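Local coordinates for cytolethal distending toxin protein C (Haemophilus ducreyi, PDB 1SR4) that forms, with subunits A and B, a DNA-damaging bacterial toxin and, as a ricin-like lectin subunit, probably helps it bind carbohydrate, at residues S21-L26 / G145-F150; Q29-D34 / T44-I49. All coordinates share one frame; numbering follows the deposited sequence.

Contact 1: residues S21-L26 / G145-F150; sequences SLRSLL and GILPPF
An antiparallel ladder in a ricin-like beta-trefoil makes this contact, between the strands that come first and last along the chain, neighbours in the sheet with 144-147 at its edge within this chain. Four backbone hydrogen bonds hold it, two at the pair R23-G145 and two at S21-L147, with the non-hydrogen-bonded pair L22-I146 between. The shortest, G145 N to R23 O at 2.8 Å, lies in the carbonyl plane, whereas S21 N meets L147 O from above the plane of the L147 carbonyl. Beyond it come two prolines, which have no N-H to offer, and a side-chain bond replaces the ladder: F150 N points almost straight (170°) at S21 OG, 2.9 Å away. The short serine side chain brings OG up to F150 N, its CB 3.6 Å from P148 O, and OG also bonds T44 O. L22 and I146 run alongside each other, CD1 to CD1 at 4.0 Å. On the other face the extended R23 chain crosses L147, R23 CD touching L147 CD1 at 3.9 Å; F150 CD1 comes to the guanidinium edge near its plane, the two planes 69° apart. NH1 bonds A28 O, and NH2 bonds Q66 O of subunit A. Strand 19-24 thus runs between 46-50 and 144-147; L22 and I146 reach I107 and F105 on strand 105-109, while I146 also forms backbone hydrogen bonds with subunit B.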
ATOM      1  N   SER C  21       7.929  -8.525  -9.484  1.00  8.69           N
ATOM      2  CA  SER C  21       8.433  -9.869  -9.679  1.00  9.61           C
ATOM      3  C   SER C  21       7.222 -10.646  -9.145  1.00 11.60           C
ATOM      4  O   SER C  21       6.584 -10.218  -8.183  1.00 11.47           O
ATOM      5  CB  SER C  21       9.691 -10.183  -8.868  1.00  8.85           C
ATOM      6  OG  SER C  21      10.862  -9.907  -9.634  1.00 10.13           O
ATOM      7  N   LEU C  22       6.883 -11.745  -9.804  1.00 11.75           N
ATOM      8  CA  LEU C  22       5.745 -12.567  -9.418  1.00 11.89           C
ATOM      9  C   LEU C  22       6.300 -13.838  -8.801  1.00 10.44           C
ATOM     10  O   LEU C  22       6.983 -14.598  -9.480  1.00 10.55           O
ATOM     11  CB  LEU C  22       4.924 -12.893 -10.669  1.00 11.72           C
ATOM     12  CG  LEU C  22       3.615 -13.676 -10.538  1.00 13.84           C
ATOM     13  CD1 LEU C  22       2.644 -12.957  -9.606  1.00 12.32           C
ATOM     14  CD2 LEU C  22       2.998 -13.813 -11.936  1.00 12.98           C
ATOM     15  N   ARG C  23       6.002 -14.067  -7.523  1.00  7.62           N
ATOM     16  CA  ARG C  23       6.515 -15.231  -6.818  1.00  9.72           C
ATOM     17  C   ARG C  23       5.442 -16.133  -6.209  1.00 10.03           C
ATOM     18  O   ARG C  23       4.462 -15.660  -5.649  1.00 10.61           O
ATOM     19  CB  ARG C  23       7.445 -14.801  -5.667  1.00  8.98           C
ATOM     20  CG  ARG C  23       8.715 -14.060  -6.061  1.00  9.74           C
ATOM     21  CD  ARG C  23       9.473 -13.642  -4.812  1.00  8.84           C
ATOM     22  NE  ARG C  23      10.663 -12.846  -5.093  1.00  8.51           N
ATOM     23  CZ  ARG C  23      11.911 -13.318  -5.085  1.00 10.08           C
ATOM     24  NH1 ARG C  23      12.145 -14.599  -4.807  1.00  9.51           N
ATOM     25  NH2 ARG C  23      12.931 -12.503  -5.350  1.00  8.33           N
ATOM     26  N   SER C  24       5.652 -17.434  -6.304  1.00  9.64           N
ATOM     27  CA  SER C  24       4.739 -18.388  -5.680  1.00  9.40           C
ATOM     28  C   SER C  24       5.030 -18.260  -4.188  1.00  9.69           C
ATOM     29  O   SER C  24       6.196 -18.222  -3.796  1.00  8.56           O
ATOM     30  CB  SER C  24       5.085 -19.815  -6.110  1.00  8.57           C
ATOM     31  OG  SER C  24       4.554 -20.752  -5.183  1.00  9.51           O
ATOM     32  N   LEU C  25       4.004 -18.200  -3.351  1.00  9.20           N
ATOM     33  CA  LEU C  25       4.275 -18.095  -1.926  1.00  8.98           C
ATOM     34  C   LEU C  25       4.706 -19.432  -1.353  1.00 10.02           C
ATOM     35  O   LEU C  25       5.191 -19.508  -0.224  1.00  8.53           O
ATOM     36  CB  LEU C  25       3.062 -17.568  -1.166  1.00  8.28           C
ATOM     37  CG  LEU C  25       2.714 -16.122  -1.520  1.00 11.09           C
ATOM     38  CD1 LEU C  25       1.777 -15.576  -0.441  1.00 11.07           C
ATOM     39  CD2 LEU C  25       3.993 -15.271  -1.594  1.00  8.25           C
ATOM     40  N   LEU C  26       4.551 -20.490  -2.140  1.00  8.82           N
ATOM     41  CA  LEU C  26       4.966 -21.800  -1.676  1.00 10.27           C
ATOM     42  C   LEU C  26       6.448 -22.020  -1.995  1.00  9.32           C
ATOM     43  O   LEU C  26       7.205 -22.425  -1.132  1.00  9.83           O
ATOM     44  CB  LEU C  26       4.110 -22.896  -2.329  1.00 11.26           C
ATOM     45  CG  LEU C  26       4.356 -24.333  -1.845  1.00 13.49           C
ATOM     46  CD1 LEU C  26       3.107 -25.201  -2.122  1.00 13.82           C
ATOM     47  CD2 LEU C  26       5.586 -24.917  -2.567  1.00 12.32           C
ATOM     48  N   GLY C 145       2.652 -13.787  -4.730  1.00  8.02           N
ATOM     49  CA  GLY C 145       3.012 -12.486  -4.198  1.00  9.10           C
ATOM     50  C   GLY C 145       3.364 -11.577  -5.363  1.00 10.31           C
ATOM     51  O   GLY C 145       4.140 -11.970  -6.233  1.00 10.80           O
ATOM     52  N   ILE C 146       2.754 -10.397  -5.422  1.00  9.90           N
ATOM     53  CA  ILE C 146       3.058  -9.417  -6.470  1.00  9.53           C
ATOM     54  C   ILE C 146       4.006  -8.520  -5.683  1.00  6.91           C
ATOM     55  O   ILE C 146       3.574  -7.653  -4.930  1.00  6.81           O
ATOM     56  CB  ILE C 146       1.791  -8.634  -6.909  1.00 11.64           C
ATOM     57  CG1 ILE C 146       0.859  -9.532  -7.739  1.00 14.76           C
ATOM     58  CG2 ILE C 146       2.179  -7.474  -7.843  1.00 10.59           C
ATOM     59  CD1 ILE C 146       0.460 -10.797  -7.060  1.00 20.32           C
ATOM     60  N   LEU C 147       5.298  -8.749  -5.865  1.00  6.37           N
ATOM     61  CA  LEU C 147       6.324  -8.076  -5.072  1.00  7.55           C
ATOM     62  C   LEU C 147       7.313  -7.184  -5.810  1.00  9.10           C
ATOM     63  O   LEU C 147       7.328  -7.135  -7.040  1.00  8.73           O
ATOM     64  CB  LEU C 147       7.103  -9.165  -4.304  1.00  7.72           C
ATOM     65  CG  LEU C 147       6.254 -10.034  -3.354  1.00  8.98           C
ATOM     66  CD1 LEU C 147       6.961 -11.338  -3.005  1.00  9.21           C
ATOM     67  CD2 LEU C 147       5.960  -9.246  -2.083  1.00  8.91           C
ATOM     68  N   PRO C 148       8.159  -6.455  -5.051  1.00  9.33           N
ATOM     69  CA  PRO C 148       9.146  -5.583  -5.697  1.00  8.98           C
ATOM     70  C   PRO C 148       9.987  -6.460  -6.643  1.00  9.46           C
ATOM     71  O   PRO C 148      10.184  -7.653  -6.395  1.00  9.55           O
ATOM     72  CB  PRO C 148       9.957  -5.038  -4.513  1.00  7.06           C
ATOM     73  CG  PRO C 148       8.924  -4.995  -3.380  1.00  9.56           C
ATOM     74  CD  PRO C 148       8.210  -6.325  -3.577  1.00  8.06           C
ATOM     75  N   PRO C 149      10.485  -5.880  -7.743  1.00  9.99           N
ATOM     76  CA  PRO C 149      11.287  -6.644  -8.700  1.00  8.27           C
ATOM     77  C   PRO C 149      12.649  -7.061  -8.168  1.00 10.12           C
ATOM     78  O   PRO C 149      13.385  -6.242  -7.596  1.00 10.52           O
ATOM     79  CB  PRO C 149      11.368  -5.705  -9.893  1.00  8.39           C
ATOM     80  CG  PRO C 149      11.346  -4.323  -9.236  1.00  7.99           C
ATOM     81  CD  PRO C 149      10.248  -4.502  -8.223  1.00  9.12           C
ATOM     82  N   PHE C 150      12.981  -8.341  -8.345  1.00  8.76           N
ATOM     83  CA  PHE C 150      14.254  -8.871  -7.875  1.00  9.55           C
ATOM     84  C   PHE C 150      15.450  -8.171  -8.527  1.00 11.25           C
ATOM     85  O   PHE C 150      15.449  -7.872  -9.729  1.00 10.60           O
ATOM     86  CB  PHE C 150      14.364 -10.374  -8.183  1.00  8.55           C
ATOM     87  CG  PHE C 150      15.762 -10.917  -8.021  1.00 12.22           C
ATOM     88  CD1 PHE C 150      16.253 -11.244  -6.755  1.00  9.47           C
ATOM     89  CD2 PHE C 150      16.622 -11.007  -9.129  1.00 10.61           C
ATOM     90  CE1 PHE C 150      17.587 -11.645  -6.578  1.00 11.47           C
ATOM     91  CE2 PHE C 150      17.959 -11.405  -8.977  1.00 13.43           C
ATOM     92  CZ  PHE C 150      18.450 -11.726  -7.696  1.00 12.96           C
TER

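Contact 2: residues Q29-D34 / T44-I49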
ATOM      1  N   GLN C  29       9.894 -18.810  -5.635  1.00 13.37           N
ATOM      2  CA  GLN C  29      10.647 -18.584  -6.873  1.00 12.77           C
ATOM      3  C   GLN C  29       9.937 -17.585  -7.789  1.00 12.59           C
ATOM      4  O   GLN C  29       8.729 -17.648  -7.972  1.00 12.01           O
ATOM      5  CB  GLN C  29      10.821 -19.896  -7.646  1.00 15.85           C
ATOM      6  CG  GLN C  29      11.592 -20.975  -6.899  1.00 15.94           C
ATOM      7  CD  GLN C  29      11.729 -22.240  -7.718  1.00 19.59           C
ATOM      8  OE1 GLN C  29      10.744 -22.773  -8.234  1.00 20.24           O
ATOM      9  NE2 GLN C  29      12.953 -22.736  -7.838  1.00 20.63           N
ATOM     10  N   PRO C  30      10.678 -16.631  -8.362  1.00 12.64           N
ATOM     11  CA  PRO C  30       9.980 -15.694  -9.247  1.00 12.47           C
ATOM     12  C   PRO C  30       9.709 -16.362 -10.605  1.00 13.92           C
ATOM     13  O   PRO C  30      10.512 -17.183 -11.073  1.00 12.64           O
ATOM     14  CB  PRO C  30      10.961 -14.529  -9.364  1.00 12.79           C
ATOM     15  CG  PRO C  30      12.297 -15.188  -9.197  1.00 14.52           C
ATOM     16  CD  PRO C  30      12.072 -16.217  -8.118  1.00 11.36           C
ATOM     17  N   VAL C  31       8.569 -16.041 -11.212  1.00 12.31           N
ATOM     18  CA  VAL C  31       8.227 -16.584 -12.523  1.00 13.43           C
ATOM     19  C   VAL C  31       9.165 -15.829 -13.454  1.00 15.62           C
ATOM     20  O   VAL C  31       9.283 -14.603 -13.357  1.00 14.31           O
ATOM     21  CB  VAL C  31       6.753 -16.290 -12.885  1.00 13.66           C
ATOM     22  CG1 VAL C  31       6.438 -16.799 -14.281  1.00 12.14           C
ATOM     23  CG2 VAL C  31       5.824 -16.971 -11.854  1.00 10.93           C
ATOM     24  N   LYS C  32       9.859 -16.549 -14.329  1.00 14.85           N
ATOM     25  CA  LYS C  32      10.816 -15.913 -15.229  1.00 16.93           C
ATOM     26  C   LYS C  32      10.378 -15.858 -16.684  1.00 17.42           C
ATOM     27  O   LYS C  32       9.503 -16.613 -17.112  1.00 15.86           O
ATOM     28  CB  LYS C  32      12.159 -16.644 -15.161  1.00 19.34           C
ATOM     29  CG  LYS C  32      12.946 -16.450 -13.862  1.00 23.61           C
ATOM     30  CD  LYS C  32      14.299 -17.147 -14.001  1.00 28.15           C
ATOM     31  CE  LYS C  32      15.278 -16.767 -12.897  1.00 30.35           C
ATOM     32  NZ  LYS C  32      16.634 -17.339 -13.183  1.00 30.94           N
ATOM     33  N   ASN C  33      10.975 -14.936 -17.439  1.00 18.64           N
ATOM     34  CA  ASN C  33      10.680 -14.848 -18.858  1.00 18.99           C
ATOM     35  C   ASN C  33      11.955 -15.297 -19.566  1.00 20.47           C
ATOM     36  O   ASN C  33      13.026 -15.340 -18.971  1.00 19.32           O
ATOM     37  CB  ASN C  33      10.250 -13.429 -19.278  1.00 18.51           C
ATOM     38  CG  ASN C  33      11.346 -12.390 -19.114  1.00 18.65           C
ATOM     39  OD1 ASN C  33      12.331 -12.387 -19.848  1.00 19.33           O
ATOM     40  ND2 ASN C  33      11.168 -11.489 -18.152  1.00 19.59           N
ATOM     41  N   ASP C  34      11.825 -15.638 -20.835  1.00 22.84           N
ATOM     42  CA  ASP C  34      12.937 -16.129 -21.638  1.00 26.21           C
ATOM     43  C   ASP C  34      13.579 -15.046 -22.497  1.00 25.29           C
ATOM     44  O   ASP C  34      14.485 -15.320 -23.278  1.00 25.51           O
ATOM     45  CB  ASP C  34      12.414 -17.257 -22.532  1.00 31.82           C
ATOM     46  CG  ASP C  34      10.951 -17.043 -22.949  1.00 37.00           C
ATOM     47  OD1 ASP C  34      10.048 -17.086 -22.071  1.00 39.89           O
ATOM     48  OD2 ASP C  34      10.704 -16.825 -24.154  1.00 40.11           O
ATOM     49  N   THR C  44      13.521 -11.798 -14.279  1.00 12.28           N
ATOM     50  CA  THR C  44      12.560 -11.992 -13.189  1.00 10.68           C
ATOM     51  C   THR C  44      11.572 -10.833 -13.076  1.00 11.03           C
ATOM     52  O   THR C  44      10.697 -10.838 -12.195  1.00  9.55           O
ATOM     53  CB  THR C  44      13.251 -12.133 -11.813  1.00  9.72           C
ATOM     54  OG1 THR C  44      13.919 -10.905 -11.493  1.00 10.92           O
ATOM     55  CG2 THR C  44      14.268 -13.278 -11.820  1.00  9.60           C
ATOM     56  N   HIS C  45      11.708  -9.850 -13.971  1.00  9.82           N
ATOM     57  CA  HIS C  45      10.841  -8.666 -13.974  1.00  9.81           C
ATOM     58  C   HIS C  45       9.689  -8.735 -14.970  1.00 11.05           C
ATOM     59  O   HIS C  45       9.827  -9.298 -16.062  1.00  9.57           O
ATOM     60  CB  HIS C  45      11.633  -7.394 -14.323  1.00  8.96           C
ATOM     61  CG  HIS C  45      12.625  -6.976 -13.283  1.00  9.63           C
ATOM     62  ND1 HIS C  45      13.029  -5.667 -13.136  1.00  9.95           N
ATOM     63  CD2 HIS C  45      13.317  -7.689 -12.363  1.00 11.59           C
ATOM     64  CE1 HIS C  45      13.931  -5.591 -12.171  1.00 11.83           C
ATOM     65  NE2 HIS C  45      14.124  -6.803 -11.687  1.00 12.68           N
ATOM     66  N   TRP C  46       8.572  -8.129 -14.578  1.00 10.48           N
ATOM     67  CA  TRP C  46       7.371  -8.022 -15.398  1.00 11.45           C
ATOM     68  C   TRP C  46       6.769  -6.659 -15.144  1.00 11.96           C
ATOM     69  O   TRP C  46       6.928  -6.089 -14.052  1.00 14.33           O
ATOM     70  CB  TRP C  46       6.312  -9.053 -15.005  1.00 10.06           C
ATOM     71  CG  TRP C  46       6.776 -10.464 -15.095  1.00 12.07           C
ATOM     72  CD1 TRP C  46       7.299 -11.222 -14.091  1.00 13.57           C
ATOM     73  CD2 TRP C  46       6.747 -11.295 -16.258  1.00 11.64           C
ATOM     74  NE1 TRP C  46       7.593 -12.484 -14.561  1.00 13.15           N
ATOM     75  CE2 TRP C  46       7.260 -12.552 -15.888  1.00 11.96           C
ATOM     76  CE3 TRP C  46       6.327 -11.098 -17.577  1.00  9.51           C
ATOM     77  CZ2 TRP C  46       7.372 -13.614 -16.793  1.00 11.97           C
ATOM     78  CZ3 TRP C  46       6.430 -12.143 -18.470  1.00 12.57           C
ATOM     79  CH2 TRP C  46       6.948 -13.390 -18.075  1.00 11.40           C
ATOM     80  N   GLU C  47       6.086  -6.138 -16.156  1.00 11.52           N
ATOM     81  CA  GLU C  47       5.374  -4.878 -16.038  1.00 12.57           C
ATOM     82  C   GLU C  47       3.927  -5.313 -15.872  1.00 13.31           C
ATOM     83  O   GLU C  47       3.429  -6.158 -16.631  1.00 11.19           O
ATOM     84  CB  GLU C  47       5.527  -4.040 -17.308  1.00 14.57           C
ATOM     85  CG  GLU C  47       6.979  -3.650 -17.569  1.00 18.52           C
ATOM     86  CD  GLU C  47       7.165  -2.929 -18.888  1.00 22.12           C
ATOM     87  OE1 GLU C  47       6.304  -3.093 -19.784  1.00 21.50           O
ATOM     88  OE2 GLU C  47       8.182  -2.218 -19.029  1.00 20.53           O
ATOM     89  N   LEU C  48       3.251  -4.750 -14.878  1.00 12.46           N
ATOM     90  CA  LEU C  48       1.877  -5.124 -14.630  1.00 13.14           C
ATOM     91  C   LEU C  48       0.965  -4.171 -15.379  1.00 12.77           C
ATOM     92  O   LEU C  48       0.952  -2.993 -15.082  1.00 12.82           O
ATOM     93  CB  LEU C  48       1.584  -5.070 -13.124  1.00 12.58           C
ATOM     94  CG  LEU C  48       0.191  -5.542 -12.686  1.00 15.72           C
ATOM     95  CD1 LEU C  48       0.082  -7.056 -12.913  1.00 15.23           C
ATOM     96  CD2 LEU C  48      -0.041  -5.218 -11.195  1.00 17.24           C
ATOM     97  N   ILE C  49       0.205  -4.670 -16.350  1.00 13.09           N
ATOM     98  CA  ILE C  49      -0.692  -3.793 -17.092  1.00 13.81           C
ATOM     99  C   ILE C  49      -2.128  -4.311 -17.029  1.00 13.70           C
ATOM    100  O   ILE C  49      -2.362  -5.515 -17.065  1.00 12.52           O
ATOM    101  CB  ILE C  49      -0.236  -3.645 -18.571  1.00 17.72           C
ATOM    102  CG1 ILE C  49      -0.297  -4.988 -19.286  1.00 19.76           C
ATOM    103  CG2 ILE C  49       1.202  -3.121 -18.637  1.00 17.67           C
ATOM    104  CD1 ILE C  49      -1.638  -5.248 -19.934  1.00 30.21           C
TER
HETATM  105  O   HOH W   1       8.901 -12.686 -11.362  1.00  9.14           O
HETATM  106  O   HOH W   2      11.261  -8.485 -18.120  1.00 11.80           O
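The indole of W46 is the tightly packed part of this contact, set against V31, K32 and N33. CG stands anti to the carbonyl carbon (chi1 -58°), and the ring, turned across the backbone at chi2 94°, brings NE1 to V31 O at 3.0 Å. The N-H is fairly straight, 161°, and the oxygen lies close to the ring plane, yet the donor stands well above the plane of the V31 carbonyl. Tryptophan suits the place because one flat group supplies both a buried donor and a broad apolar ring. K32 O also lies at the ring edge near its plane, 3.7 Å from CZ2, while N33 CB approaches CH2 to 3.5 Å. V31 CG1 adds a looser touch on CZ2. A water lies 2.8 Å from V31 O and 2.7 Å from T44 O, joining the two carbonyls.

The looser, solvent-facing side is at K32 and P30. T44 holds OG1 in the crowded position between N and C, where it bonds Y41 O, and CG2, anti to the carbonyl carbon, touches both P30 CG and K32 CE, 3.8 Å from each. The rigid proline ring and the extended lysine chain give it apolar surface, while K32 NZ goes on to S38 O. A separate join runs through water: N33 OD1 bonds H35 N, and a second water, donating to H45 O, accepts only a weak bond from N33 ND2.

Elsewhere the indole meets I20, F68 and T84. Segment 29-34 belongs to the long connection between neighbouring strands 19-24 and 46-50, and W46 ties it to the second of them, in a domain of the ricin-type beta-trefoil family.

Overall arrangement
From the N terminus the chain first runs along strand 19-24, then through the loop 29-34, and turns back into strand 46-50; contact 2 closes this short excursion, with nine residues between its segments. Contact 1 closes a far longer one, since 118 residues pass before 145-150 returns to pair with 21-26, and contact 2 falls wholly within that span. The two meet where the chain leaving strand 144-147 passes H45, just before strand 46-50: F150 O lies 2.6 Å from H45 NE2, a probable hydrogen bond, and P149 CB packs on H45 CE1. Between them they tie strand 144-147 to strand 19-24 and the loop 29-34 to strand 46-50, the three strands sharing one sheet.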